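Local coordinates for YrdC-like domain-containing protein (PDB 3L7V) that is of unknown function but probably acts in tRNA modification, as a YrdC-like protein that may bind double-stranded RNA, at residues K37-D42 against S46-E51; F50-G55 against M210-I215; L131-E136 against L151-R156. All blocks are in the same frame, centred on the assembly; numbering follows the deposited sequence.

Contact 1. Residues K37-D42 against S46-E51; sequences KHIHWD and SQEGFE. With SO4 (sulfate ion), chain D.
The carboxylate of Glu48 brings OE1 against the branched side chain of Ile39, 4.0 Å from CG2, while its other oxygen, OE2, lies 4.4 Å from Lys37 CG. The imidazole of His40, on the same strand, meets a sulfate ion at its edge: the sulfur lies in the ring plane, and ND1 donates to O1 of the sulfate over 3.0 Å in a rather bent bond (141° at the hydrogen). The backbone amides of Asp218 and Asp219 hold the same ion.

Ile39 has CG1 between its backbone N and carbonyl carbon (chi1 52°), and from there CD1 reaches 4.0 Å from the hydroxyl OG of Ser46. Ile39 therefore spans both partners, CG2 and CD1 sharing the Glu48 oxygen and CD1 alone taking the serine. Strand 37-40 is an edge strand of the mixed sheet, paired in parallel with strand 213-216, and helix 47-54 is the connection of a beta-alpha-beta crossover that leads from it past that neighbour to strand 59-64. On the helix side, Ser46 is the N-cap: OG, placed anti to the backbone N, accepts from Gly49 N at 3.3 Å. Glu48 stretches out from the first turn as an extended chain, and its side chain also lies near a second sulfate. Lys37 NZ stays 6.4 Å from Glu48 OE2, so their opposite charges could attract only at a distance. His38, by contrast, uses both ring nitrogens on Glu216 and Glu208.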
loop_
_atom_site.group_PDB
_atom_site.type_symbol
_atom_site.label_atom_id
_atom_site.label_comp_id
_atom_site.label_asym_id
_atom_site.label_seq_id
_atom_site.Cartn_x
_atom_site.Cartn_y
_atom_site.Cartn_z
ATOM N N LYS A 37 -24.587 -0.257 2.494
ATOM C CA LYS A 37 -24.504 -0.349 3.952
ATOM C C LYS A 37 -23.258 0.367 4.525
ATOM O O LYS A 37 -22.152 0.211 4.012
ATOM C CB LYS A 37 -24.517 -1.832 4.371
ATOM C CG LYS A 37 -24.320 -2.068 5.859
ATOM C CD LYS A 37 -25.436 -1.431 6.658
ATOM C CE LYS A 37 -25.286 -1.719 8.151
ATOM N NZ LYS A 37 -26.359 -1.065 8.943
ATOM N N HIS A 38 -23.459 1.164 5.574
ATOM C CA HIS A 38 -22.367 1.849 6.273
ATOM C C HIS A 38 -22.308 1.347 7.709
ATOM O O HIS A 38 -23.353 1.214 8.360
ATOM C CB HIS A 38 -22.595 3.369 6.318
ATOM C CG HIS A 38 -22.447 4.062 5.000
ATOM N ND1 HIS A 38 -21.817 5.281 4.871
ATOM C CD2 HIS A 38 -22.864 3.721 3.756
ATOM C CE1 HIS A 38 -21.846 5.659 3.605
ATOM N NE2 HIS A 38 -22.472 4.728 2.906
ATOM N N ILE A 39 -21.093 1.090 8.201
ATOM C CA ILE A 39 -20.858 0.708 9.598
ATOM C C ILE A 39 -19.713 1.525 10.224
ATOM O O ILE A 39 -18.906 2.116 9.511
ATOM C CB ILE A 39 -20.506 -0.798 9.746
ATOM C CG1 ILE A 39 -19.357 -1.185 8.810
ATOM C CG2 ILE A 39 -21.699 -1.669 9.464
ATOM C CD1 ILE A 39 -18.769 -2.562 9.104
ATOM N N HIS A 40 -19.641 1.535 11.555
ATOM C CA HIS A 40 -18.552 2.212 12.269
ATOM C C HIS A 40 -17.514 1.244 12.865
ATOM O O HIS A 40 -17.865 0.339 13.620
ATOM C CB HIS A 40 -19.114 3.125 13.366
ATOM C CG HIS A 40 -19.694 4.408 12.850
ATOM N ND1 HIS A 40 -19.010 5.606 12.891
ATOM C CD2 HIS A 40 -20.895 4.682 12.283
ATOM C CE1 HIS A 40 -19.764 6.561 12.376
ATOM N NE2 HIS A 40 -20.913 6.026 11.997
ATOM N N TRP A 41 -16.239 1.440 12.523
ATOM C CA TRP A 41 -15.149 0.606 13.054
ATOM C C TRP A 41 -14.976 0.824 14.557
ATOM O O TRP A 41 -14.938 1.963 15.018
ATOM C CB TRP A 41 -13.838 0.906 12.321
ATOM C CG TRP A 41 -12.650 0.112 12.809
ATOM C CD1 TRP A 41 -12.538 -1.250 12.858
ATOM C CD2 TRP A 41 -11.411 0.632 13.318
ATOM N NE1 TRP A 41 -11.313 -1.608 13.369
ATOM C CE2 TRP A 41 -10.598 -0.472 13.650
ATOM C CE3 TRP A 41 -10.911 1.926 13.531
ATOM C CZ2 TRP A 41 -9.311 -0.327 14.183
ATOM C CZ3 TRP A 41 -9.624 2.069 14.055
ATOM C CH2 TRP A 41 -8.842 0.950 14.374
ATOM N N ASP A 42 -14.872 -0.261 15.320
ATOM C CA ASP A 42 -14.754 -0.149 16.775
ATOM C C ASP A 42 -13.348 -0.430 17.320
ATOM O O ASP A 42 -13.145 -0.428 18.533
ATOM C CB ASP A 42 -15.782 -1.047 17.486
ATOM C CG ASP A 42 -15.534 -2.530 17.260
ATOM O OD1 ASP A 42 -14.527 -2.890 16.609
ATOM O OD2 ASP A 42 -16.358 -3.341 17.734
ATOM N N SER A 46 -12.823 -6.238 11.583
ATOM C CA SER A 46 -14.157 -6.230 10.965
ATOM C C SER A 46 -14.515 -7.568 10.287
ATOM O O SER A 46 -14.049 -7.865 9.190
ATOM C CB SER A 46 -14.289 -5.072 9.963
ATOM O OG SER A 46 -15.595 -5.015 9.410
ATOM N N GLN A 47 -15.337 -8.367 10.955
ATOM C CA GLN A 47 -15.754 -9.667 10.441
ATOM C C GLN A 47 -16.599 -9.514 9.177
ATOM O O GLN A 47 -16.487 -10.312 8.252
ATOM C CB GLN A 47 -16.554 -10.434 11.496
ATOM C CG GLN A 47 -15.778 -10.766 12.764
ATOM C CD GLN A 47 -14.742 -11.860 12.558
ATOM O OE1 GLN A 47 -13.882 -12.079 13.411
ATOM N NE2 GLN A 47 -14.822 -12.556 11.427
ATOM N N GLU A 48 -17.438 -8.485 9.151
ATOM C CA GLU A 48 -18.284 -8.217 7.995
ATOM C C GLU A 48 -17.431 -7.854 6.759
ATOM O O GLU A 48 -17.637 -8.399 5.671
ATOM C CB GLU A 48 -19.306 -7.121 8.333
ATOM C CG GLU A 48 -20.438 -6.967 7.316
ATOM C CD GLU A 48 -21.609 -6.110 7.825
ATOM O OE1 GLU A 48 -21.551 -5.599 8.965
ATOM O OE2 GLU A 48 -22.599 -5.950 7.080
ATOM N N GLY A 49 -16.457 -6.962 6.947
ATOM C CA GLY A 49 -15.540 -6.561 5.886
ATOM C C GLY A 49 -14.684 -7.697 5.349
ATOM O O GLY A 49 -14.469 -7.810 4.134
ATOM N N PHE A 50 -14.193 -8.539 6.261
ATOM C CA PHE A 50 -13.459 -9.752 5.901
ATOM C C PHE A 50 -14.269 -10.701 4.992
ATOM O O PHE A 50 -13.790 -11.108 3.926
ATOM C CB PHE A 50 -13.004 -10.474 7.176
ATOM C CG PHE A 50 -12.298 -11.788 6.935
ATOM C CD1 PHE A 50 -13.000 -12.985 6.987
ATOM C CD2 PHE A 50 -10.933 -11.826 6.702
ATOM C CE1 PHE A 50 -12.352 -14.204 6.790
ATOM C CE2 PHE A 50 -10.281 -13.030 6.497
ATOM C CZ PHE A 50 -10.993 -14.225 6.538
ATOM N N GLU A 51 -15.483 -11.059 5.416
ATOM C CA GLU A 51 -16.318 -11.996 4.652
ATOM C C GLU A 51 -16.643 -11.463 3.254
ATOM O O GLU A 51 -16.704 -12.229 2.298
ATOM C CB GLU A 51 -17.609 -12.349 5.410
ATOM C CG GLU A 51 -17.385 -13.046 6.757
ATOM C CD GLU A 51 -16.769 -14.455 6.633
ATOM O OE1 GLU A 51 -16.996 -15.132 5.608
ATOM O OE2 GLU A 51 -16.066 -14.891 7.575
HETATM S S SO4 D . -16.830 8.599 13.125
HETATM O O1 SO4 D . -16.680 7.282 13.738
HETATM O O2 SO4 D . -16.751 8.443 11.671
HETATM O O3 SO4 D . -18.126 9.169 13.493
HETATM O O4 SO4 D . -15.773 9.485 13.610
#

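Contact 2. Residues F50-G55 against M210-I215; sequences FEIVKG and MVDLVI
Ile52 lays its two branches over consecutive residues of the segment 210-215, CG2 against Asp212 and CD1 against Leu213. This is helix-on-sheet packing within a beta-alpha-beta crossover: helix 47-54 connects strand 37-40 to strand 59-64, and strand 213-216 runs between those two, parallel to both. Ile52 points from the helix toward this middle strand at its beginning, where its CA comes within 7.7 Å of Asp212 CA.

The chain of Ile52 is stretched along CG1, with chi2 at 175°, which carries CD1 out to 3.8 Å from Leu213 CB and 4.1 Å from the CD2 methyl. The two side chains meet at about a right angle, so the isoleucine end bears on the flank of the leucine. Leu213 touches Lys37 and Ile39 of the edge strand as well, while Ile52 also reaches Ile60 on strand 59-64. Through Leu213 and Ile60, Ile52 thus packs on two of the three parallel strands, and Leu213 passes the contact on to the third.

Toward Asp212, Ile52 CG2 rests 4.0 Å from CB and 4.1 Å from OD2, the two side chains meeting at a slant. The carboxylate is bonded to others: OD1 forms a salt bridge with Arg80, and OD2 accepts from the backbone N of Val59. Those bonds hold the carboxylate in place beside the isoleucine methyl. A bound sulfate lies near Ile52, about 4 Å from its side chain. The helix ends soon after: Gly55, the first residue to leave helical geometry, still donates from N to Glu51 O at 3.2 Å.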
loop_
_atom_site.group_PDB
_atom_site.type_symbol
_atom_site.label_atom_id
_atom_site.label_comp_id
_atom_site.label_asym_id
_atom_site.label_seq_id
_atom_site.Cartn_x
_atom_site.Cartn_y
_atom_site.Cartn_z
ATOM N N PHE A 50 -14.193 -8.539 6.261
ATOM C CA PHE A 50 -13.459 -9.752 5.901
ATOM C C PHE A 50 -14.269 -10.701 4.992
ATOM O O PHE A 50 -13.790 -11.108 3.926
ATOM C CB PHE A 50 -13.004 -10.474 7.176
ATOM C CG PHE A 50 -12.298 -11.788 6.935
ATOM C CD1 PHE A 50 -13.000 -12.985 6.987
ATOM C CD2 PHE A 50 -10.933 -11.826 6.702
ATOM C CE1 PHE A 50 -12.352 -14.204 6.790
ATOM C CE2 PHE A 50 -10.281 -13.030 6.497
ATOM C CZ PHE A 50 -10.993 -14.225 6.538
ATOM N N GLU A 51 -15.483 -11.059 5.416
ATOM C CA GLU A 51 -16.318 -11.996 4.652
ATOM C C GLU A 51 -16.643 -11.463 3.254
ATOM O O GLU A 51 -16.704 -12.229 2.298
ATOM C CB GLU A 51 -17.609 -12.349 5.410
ATOM C CG GLU A 51 -17.385 -13.046 6.757
ATOM C CD GLU A 51 -16.769 -14.455 6.633
ATOM O OE1 GLU A 51 -16.996 -15.132 5.608
ATOM O OE2 GLU A 51 -16.066 -14.891 7.575
ATOM N N ILE A 52 -16.839 -10.150 3.135
ATOM C CA ILE A 52 -17.092 -9.536 1.830
ATOM C C ILE A 52 -15.898 -9.621 0.870
ATOM O O ILE A 52 -16.061 -9.962 -0.297
ATOM C CB ILE A 52 -17.598 -8.076 1.960
ATOM C CG1 ILE A 52 -19.012 -8.075 2.543
ATOM C CG2 ILE A 52 -17.580 -7.364 0.585
ATOM C CD1 ILE A 52 -19.562 -6.717 2.822
ATOM N N VAL A 53 -14.696 -9.342 1.368
ATOM C CA VAL A 53 -13.507 -9.360 0.517
ATOM C C VAL A 53 -13.063 -10.803 0.200
ATOM O O VAL A 53 -12.523 -11.098 -0.877
ATOM C CB VAL A 53 -12.361 -8.480 1.112
ATOM C CG1 VAL A 53 -11.596 -9.217 2.194
ATOM C CG2 VAL A 53 -11.430 -8.021 0.020
ATOM N N LYS A 54 -13.318 -11.703 1.133
ATOM C CA LYS A 54 -13.115 -13.125 0.899
ATOM C C LYS A 54 -14.010 -13.669 -0.248
ATOM O O LYS A 54 -13.576 -14.529 -1.017
ATOM C CB LYS A 54 -13.355 -13.892 2.193
ATOM C CG LYS A 54 -13.130 -15.377 2.092
ATOM C CD LYS A 54 -13.401 -16.043 3.429
ATOM C CE LYS A 54 -13.393 -17.551 3.287
ATOM N NZ LYS A 54 -13.593 -18.194 4.614
ATOM N N GLY A 55 -15.238 -13.160 -0.371
ATOM C CA GLY A 55 -16.135 -13.560 -1.449
ATOM C C GLY A 55 -15.740 -13.073 -2.846
ATOM O O GLY A 55 -15.190 -11.978 -3.006
HETATM N N MSE A 210 -21.097 2.128 -6.029
HETATM C CA MSE A 210 -20.534 0.974 -6.725
HETATM C C MSE A 210 -19.832 -0.050 -5.810
HETATM O O MSE A 210 -19.371 -1.097 -6.274
HETATM C CB MSE A 210 -19.627 1.439 -7.870
HETATM C CG MSE A 210 -20.418 2.148 -8.992
HETATM SE SE MSE A 210 -19.386 2.792 -10.534
HETATM C CE MSE A 210 -18.528 1.112 -11.050
ATOM N N VAL A 211 -19.787 0.249 -4.513
ATOM C CA VAL A 211 -19.037 -0.549 -3.540
ATOM C C VAL A 211 -20.021 -1.337 -2.665
ATOM O O VAL A 211 -21.185 -0.941 -2.560
ATOM C CB VAL A 211 -18.110 0.371 -2.692
ATOM C CG1 VAL A 211 -17.902 -0.157 -1.288
ATOM C CG2 VAL A 211 -16.784 0.591 -3.410
ATOM N N ASP A 212 -19.567 -2.454 -2.079
ATOM C CA ASP A 212 -20.439 -3.340 -1.291
ATOM C C ASP A 212 -20.588 -2.955 0.197
ATOM O O ASP A 212 -21.575 -3.316 0.827
ATOM C CB ASP A 212 -19.993 -4.809 -1.394
ATOM C CG ASP A 212 -19.807 -5.286 -2.838
ATOM O OD1 ASP A 212 -20.576 -4.873 -3.735
ATOM O OD2 ASP A 212 -18.874 -6.084 -3.077
ATOM N N LEU A 213 -19.610 -2.236 0.749
ATOM C CA LEU A 213 -19.641 -1.790 2.150
ATOM C C LEU A 213 -18.696 -0.599 2.375
ATOM O O LEU A 213 -17.624 -0.530 1.774
ATOM C CB LEU A 213 -19.243 -2.934 3.090
ATOM C CG LEU A 213 -19.167 -2.704 4.603
ATOM C CD1 LEU A 213 -20.548 -2.785 5.219
ATOM C CD2 LEU A 213 -18.246 -3.723 5.258
ATOM N N VAL A 214 -19.098 0.328 3.241
ATOM C CA VAL A 214 -18.246 1.444 3.646
ATOM C C VAL A 214 -18.004 1.429 5.156
ATOM O O VAL A 214 -18.950 1.528 5.944
ATOM C CB VAL A 214 -18.872 2.821 3.287
ATOM C CG1 VAL A 214 -17.939 3.961 3.724
ATOM C CG2 VAL A 214 -19.197 2.912 1.783
ATOM N N ILE A 215 -16.739 1.316 5.558
ATOM C CA ILE A 215 -16.389 1.368 6.967
ATOM C C ILE A 215 -15.948 2.791 7.324
ATOM O O ILE A 215 -15.025 3.322 6.701
ATOM C CB ILE A 215 -15.274 0.346 7.289
ATOM C CG1 ILE A 215 -15.769 -1.087 7.053
ATOM C CG2 ILE A 215 -14.764 0.518 8.701
ATOM C CD1 ILE A 215 -14.636 -2.119 6.820
#

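Contact 3. Residues L131-E136 against L151-R156; sequences LPWKAE and LMTDIR. With SO4 (sulfate ion), chain C.
Met152, a selenomethionine, is folded up with bends at chi2 and chi3 and an unusual chi1 of 33°, well short of staggered, and its terminal CE presses 3.6 Å from Trp133 CZ2. The contact lies in the buried part of the YrdC-like domain, where the chain leaves strand 127-132 for helix 135-143 and, beyond helix 149-152, turns back into the neighbouring antiparallel strand 158-163. Trp133 points from this strand exit toward the returning chain. Its indole also takes the CG2 methyl of Thr153, 3.8 Å from NE1, and both methyls approach obliquely. The indole N-H itself is satisfied by Ser159 OG, which probably helps to hold the ring's rotation, and Phe161 and Leu141 add to its surroundings. Thr153 divides its two branches: with chi1 at 73°, OG1 turns to the carbonyl of Glu149 while CG2 is left for the tryptophan.

Next along the chain from Trp133, Lys134 is the N-cap of helix 135-143, and a sulfate ion sits at this helix start. Ala135 N donates to sulfate O2 over 3.0 Å, nearly straight at 175°.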
loop_
_atom_site.group_PDB
_atom_site.type_symbol
_atom_site.label_atom_id
_atom_site.label_comp_id
_atom_site.label_asym_id
_atom_site.label_seq_id
_atom_site.Cartn_x
_atom_site.Cartn_y
_atom_site.Cartn_z
ATOM N N LEU A 131 9.379 -2.612 -5.502
ATOM C CA LEU A 131 10.263 -3.788 -5.578
ATOM C C LEU A 131 9.896 -4.789 -6.714
ATOM O O LEU A 131 8.779 -4.776 -7.216
ATOM C CB LEU A 131 10.261 -4.512 -4.219
ATOM C CG LEU A 131 10.873 -3.750 -3.031
ATOM C CD1 LEU A 131 10.450 -4.349 -1.682
ATOM C CD2 LEU A 131 12.411 -3.671 -3.155
ATOM N N PRO A 132 10.842 -5.662 -7.111
ATOM C CA PRO A 132 10.539 -6.771 -8.038
ATOM C C PRO A 132 9.975 -7.986 -7.296
ATOM O O PRO A 132 10.223 -8.130 -6.103
ATOM C CB PRO A 132 11.914 -7.148 -8.618
ATOM C CG PRO A 132 12.930 -6.184 -7.976
ATOM C CD PRO A 132 12.267 -5.646 -6.731
ATOM N N TRP A 133 9.243 -8.855 -7.987
ATOM C CA TRP A 133 8.760 -10.116 -7.384
ATOM C C TRP A 133 9.811 -11.221 -7.450
ATOM O O TRP A 133 10.581 -11.304 -8.410
ATOM C CB TRP A 133 7.483 -10.623 -8.082
ATOM C CG TRP A 133 6.234 -9.850 -7.752
ATOM C CD1 TRP A 133 5.920 -8.578 -8.159
ATOM C CD2 TRP A 133 5.123 -10.303 -6.961
ATOM N NE1 TRP A 133 4.687 -8.212 -7.660
ATOM C CE2 TRP A 133 4.176 -9.254 -6.928
ATOM C CE3 TRP A 133 4.835 -11.492 -6.277
ATOM C CZ2 TRP A 133 2.966 -9.357 -6.234
ATOM C CZ3 TRP A 133 3.631 -11.591 -5.588
ATOM C CH2 TRP A 133 2.712 -10.529 -5.576
ATOM N N LYS A 134 9.833 -12.076 -6.436
ATOM C CA LYS A 134 10.612 -13.317 -6.516
ATOM C C LYS A 134 10.065 -14.213 -7.625
ATOM O O LYS A 134 8.852 -14.392 -7.737
ATOM C CB LYS A 134 10.571 -14.063 -5.187
ATOM C CG LYS A 134 11.420 -13.427 -4.118
ATOM C CD LYS A 134 10.817 -13.668 -2.751
ATOM C CE LYS A 134 11.474 -14.835 -2.059
ATOM N NZ LYS A 134 12.828 -14.423 -1.621
ATOM N N ALA A 135 10.954 -14.774 -8.442
ATOM C CA ALA A 135 10.532 -15.609 -9.573
ATOM C C ALA A 135 9.428 -16.599 -9.213
ATOM O O ALA A 135 8.424 -16.700 -9.915
ATOM C CB ALA A 135 11.716 -16.355 -10.175
ATOM N N GLU A 136 9.627 -17.329 -8.120
ATOM C CA GLU A 136 8.709 -18.392 -7.747
ATOM C C GLU A 136 7.366 -17.833 -7.274
ATOM O O GLU A 136 6.318 -18.456 -7.474
ATOM C CB GLU A 136 9.335 -19.273 -6.667
ATOM C CG GLU A 136 8.457 -20.428 -6.228
ATOM C CD GLU A 136 8.567 -21.629 -7.144
ATOM O OE1 GLU A 136 7.636 -21.858 -7.947
ATOM O OE2 GLU A 136 9.586 -22.345 -7.060
ATOM N N LEU A 151 -3.323 -5.829 -13.486
ATOM C CA LEU A 151 -3.812 -4.665 -12.739
ATOM C C LEU A 151 -3.088 -4.346 -11.403
ATOM O O LEU A 151 -3.373 -3.324 -10.778
ATOM C CB LEU A 151 -5.332 -4.760 -12.515
ATOM C CG LEU A 151 -6.284 -4.616 -13.714
ATOM C CD1 LEU A 151 -5.956 -3.392 -14.560
ATOM C CD2 LEU A 151 -6.246 -5.855 -14.571
HETATM N N MSE A 152 -2.161 -5.195 -10.966
HETATM C CA MSE A 152 -1.413 -4.896 -9.743
HETATM C C MSE A 152 0.121 -5.066 -9.834
HETATM O O MSE A 152 0.818 -5.012 -8.826
HETATM C CB MSE A 152 -2.005 -5.631 -8.531
HETATM C CG MSE A 152 -2.622 -6.997 -8.820
HETATM SE SE MSE A 152 -1.324 -8.419 -9.130
HETATM C CE MSE A 152 -0.024 -7.958 -7.708
ATOM N N THR A 153 0.626 -5.283 -11.045
ATOM C CA THR A 153 2.042 -5.104 -11.350
ATOM C C THR A 153 2.124 -4.206 -12.574
ATOM O O THR A 153 1.145 -4.069 -13.314
ATOM C CB THR A 153 2.781 -6.436 -11.665
ATOM O OG1 THR A 153 2.399 -6.916 -12.958
ATOM C CG2 THR A 153 2.488 -7.501 -10.626
ATOM N N ASP A 154 3.277 -3.586 -12.795
ATOM C CA ASP A 154 3.481 -2.834 -14.023
ATOM C C ASP A 154 4.155 -3.731 -15.064
ATOM O O ASP A 154 4.366 -4.927 -14.827
ATOM C CB ASP A 154 4.291 -1.555 -13.770
ATOM C CG ASP A 154 5.741 -1.838 -13.381
ATOM O OD1 ASP A 154 6.553 -0.901 -13.437
ATOM O OD2 ASP A 154 6.076 -2.989 -13.029
ATOM N N ILE A 155 4.485 -3.163 -16.220
ATOM C CA ILE A 155 5.057 -3.953 -17.315
ATOM C C ILE A 155 6.464 -4.494 -17.016
ATOM O O ILE A 155 6.886 -5.475 -17.624
ATOM C CB ILE A 155 5.070 -3.164 -18.642
ATOM C CG1 ILE A 155 5.693 -1.784 -18.436
ATOM C CG2 ILE A 155 3.659 -3.019 -19.195
ATOM C CD1 ILE A 155 5.624 -0.895 -19.660
ATOM N N ARG A 156 7.187 -3.865 -16.091
ATOM C CA ARG A 156 8.521 -4.346 -15.712
ATOM C C ARG A 156 8.443 -5.459 -14.673
ATOM O O ARG A 156 9.454 -6.084 -14.355
ATOM C CB ARG A 156 9.386 -3.220 -15.147
ATOM C CG ARG A 156 9.198 -1.878 -15.808
ATOM C CD ARG A 156 9.007 -0.808 -14.743
ATOM N NE ARG A 156 10.244 -0.147 -14.347
ATOM C CZ ARG A 156 10.422 0.487 -13.192
ATOM N NH1 ARG A 156 9.451 0.531 -12.285
ATOM N NH2 ARG A 156 11.584 1.068 -12.940
HETATM S S SO4 C . 14.570 -14.883 -6.731
HETATM O O1 SO4 C . 16.007 -14.680 -6.891
HETATM O O2 SO4 C . 13.882 -14.215 -7.836
HETATM O O3 SO4 C . 14.270 -16.313 -6.761
HETATM O O4 SO4 C . 14.140 -14.349 -5.438
#

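Overall arrangement
Contacts 1 and 2 hold the same helix, 47-54, to adjacent strands of one sheet: their centres are 8 Å apart, and they touch through backbone pairs such as Ile39 N with Val214 O, a probable hydrogen bond at 3.1 Å. Contact 1 is on the surface and sets a charged carboxylate beside an isoleucine; contact 2, further in, is mostly aliphatic with an anchored aspartate at its border. Contact 3 is buried and sets an indole against two methyl groups, on the opposite side of the chain's centre from contact 1, its nearest atoms about 13 Å from contact 2. It joins the loop after strand 127-132 to the end of helix 149-152 and the residue after it, though it reaches the same sheet.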